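Local coordinates for protein (congerin I) (Conger myriaster, PDB 1C1F) that binds beta-galactosides as a homodimeric lectin of the galectin family, although its physiological role is not yet known, at residues Y87-L92 / L131-L136. Numbering follows the deposited sequence.
Sequences YFEITL and LTLVKL. Residue 136 of segment 131-136 comes from a tag, linker or insertion.
Tyr87 meets Leu133 through its phenol oxygen: OH lies 3.1 Å from Leu133 CD2, a tight approach, and 3.6 Å from Leu133 CG. The two side chains run at about a right angle to each other, and the methyl arrives at the edge of the tyrosine ring, near its plane. With CG anti to the backbone N (chi1 -180°), the ring slants forward and across toward 131-136, which brings the hydroxyl up to Leu133. Farther back on the same ring, CE1 comes within 4.3 Å of Thr132 OG1, again at the edge; that threonine oxygen also makes a weak hydrogen bond to Gly21 O.

No hydrogen bond joins the two segments directly. In the galectin sandwich of two antiparallel sheets, strands 87-94 and 129-136 flank strand 18-24 in one sheet and are antiparallel to it, so they run in the same general direction; the axes of segments 87-92 and 131-136 diverge by 32° and approach to 9.2 Å. The contact therefore bridges the middle strand by side chains alone. A classic beta bulge sets Thr132 and Leu133 together opposite Gly21 of that strand, while Leu133 to Lys135 pair with a strand of the second subunit, continuing the sheet through the dimer interface.

The polar part is organised within strand 87-92. Tyr87 OH donates a 2.9 Å hydrogen bond to Glu89 OE2, which accepts it with its anti lone pair and lies in the plane of the tyrosine ring, tying together two side chains on one side of the strand. The same carboxylate oxygen passes 4.1 Å from Leu133 CD2. Opposite charge comes from Lys135, whose NZ stands 4.3 Å from Glu89 OE2, too far for a salt bridge, though its field may still favour the ionised carboxylate.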
# COMPACT_ATOMS: atom_id res chain seq x y z
N TYR A 87 14.09 2.74 -11.27
CA TYR A 87 12.72 2.78 -10.79
C TYR A 87 11.84 1.97 -11.73
O TYR A 87 12.04 2.04 -12.95
CB TYR A 87 12.21 4.22 -10.76
CG TYR A 87 10.78 4.30 -10.27
CD1 TYR A 87 10.54 4.11 -8.90
CD2 TYR A 87 9.73 4.54 -11.16
CE1 TYR A 87 9.24 4.12 -8.42
CE2 TYR A 87 8.42 4.55 -10.67
CZ TYR A 87 8.21 4.35 -9.30
OH TYR A 87 6.97 4.33 -8.72
N PHE A 88 10.89 1.20 -11.25
CA PHE A 88 9.99 0.46 -12.11
C PHE A 88 8.57 0.68 -11.58
O PHE A 88 8.37 1.07 -10.43
CB PHE A 88 10.34 -1.06 -12.10
CG PHE A 88 10.03 -1.75 -10.78
CD1 PHE A 88 11.00 -1.79 -9.77
CD2 PHE A 88 8.77 -2.32 -10.56
CE1 PHE A 88 10.68 -2.37 -8.55
CE2 PHE A 88 8.46 -2.89 -9.33
CZ PHE A 88 9.42 -2.91 -8.31
N GLU A 89 7.62 0.36 -12.44
CA GLU A 89 6.21 0.32 -12.09
C GLU A 89 5.57 -0.75 -12.96
O GLU A 89 5.79 -0.86 -14.18
CB GLU A 89 5.48 1.62 -12.37
CG GLU A 89 5.52 2.58 -11.18
CD GLU A 89 4.85 3.94 -11.44
OE1 GLU A 89 4.19 4.13 -12.44
OE2 GLU A 89 4.95 4.88 -10.66
N ILE A 90 4.78 -1.58 -12.32
CA ILE A 90 4.06 -2.65 -12.97
C ILE A 90 2.61 -2.52 -12.50
O ILE A 90 2.37 -2.38 -11.29
CB ILE A 90 4.65 -4.03 -12.54
CG1 ILE A 90 6.12 -4.11 -12.91
CG2 ILE A 90 3.84 -5.15 -13.20
CD1 ILE A 90 6.86 -5.39 -12.45
N THR A 91 1.65 -2.54 -13.42
CA THR A 91 0.24 -2.50 -13.08
C THR A 91 -0.40 -3.83 -13.42
O THR A 91 -0.26 -4.34 -14.54
CB THR A 91 -0.49 -1.39 -13.85
OG1 THR A 91 0.22 -0.19 -13.56
CG2 THR A 91 -1.97 -1.27 -13.48
N LEU A 92 -1.11 -4.37 -12.45
CA LEU A 92 -1.82 -5.62 -12.54
C LEU A 92 -3.32 -5.36 -12.41
O LEU A 92 -3.76 -4.54 -11.62
CB LEU A 92 -1.44 -6.58 -11.41
CG LEU A 92 0.01 -6.79 -11.06
CD1 LEU A 92 0.09 -7.70 -9.84
CD2 LEU A 92 0.74 -7.37 -12.25
N LEU A 131 10.29 -2.36 -2.67
CA LEU A 131 8.97 -1.83 -2.94
C LEU A 131 8.85 -0.47 -2.25
O LEU A 131 9.21 -0.37 -1.09
CB LEU A 131 7.93 -2.80 -2.40
CG LEU A 131 6.46 -2.43 -2.68
CD1 LEU A 131 6.20 -2.42 -4.18
CD2 LEU A 131 5.55 -3.46 -2.02
N THR A 132 8.40 0.56 -2.95
CA THR A 132 8.26 1.84 -2.29
C THR A 132 6.82 2.36 -2.44
O THR A 132 6.38 3.22 -1.68
CB THR A 132 9.26 2.86 -2.89
OG1 THR A 132 9.00 2.93 -4.30
CG2 THR A 132 10.71 2.49 -2.66
N LEU A 133 6.03 1.90 -3.42
CA LEU A 133 4.67 2.41 -3.60
C LEU A 133 3.70 1.35 -4.09
O LEU A 133 4.03 0.45 -4.88
CB LEU A 133 4.61 3.63 -4.59
CG LEU A 133 4.55 3.61 -6.15
CD1 LEU A 133 3.19 3.31 -6.74
CD2 LEU A 133 4.78 5.03 -6.60
N VAL A 134 2.47 1.52 -3.59
CA VAL A 134 1.36 0.70 -3.99
C VAL A 134 0.23 1.70 -4.26
O VAL A 134 -0.05 2.58 -3.45
CB VAL A 134 1.00 -0.28 -2.86
CG1 VAL A 134 -0.09 -1.20 -3.36
CG2 VAL A 134 2.18 -1.18 -2.49
N LYS A 135 -0.35 1.59 -5.43
CA LYS A 135 -1.43 2.45 -5.90
C LYS A 135 -2.59 1.56 -6.33
O LYS A 135 -2.38 0.52 -6.96
CB LYS A 135 -0.85 3.27 -7.05
CG LYS A 135 -1.66 4.40 -7.64
CD LYS A 135 -1.02 4.95 -8.93
CE LYS A 135 0.36 5.62 -8.78
NZ LYS A 135 0.86 6.13 -10.06
N LEU A 136 -3.83 1.87 -5.97
CA LEU A 136 -4.93 1.05 -6.40
C LEU A 136 -5.97 2.03 -6.93
O LEU A 136 -6.24 3.05 -6.30
CB LEU A 136 -5.51 0.26 -5.24
CG LEU A 136 -6.58 -0.75 -5.65
CD1 LEU A 136 -5.91 -2.01 -6.17
CD2 LEU A 136 -7.48 -1.08 -4.48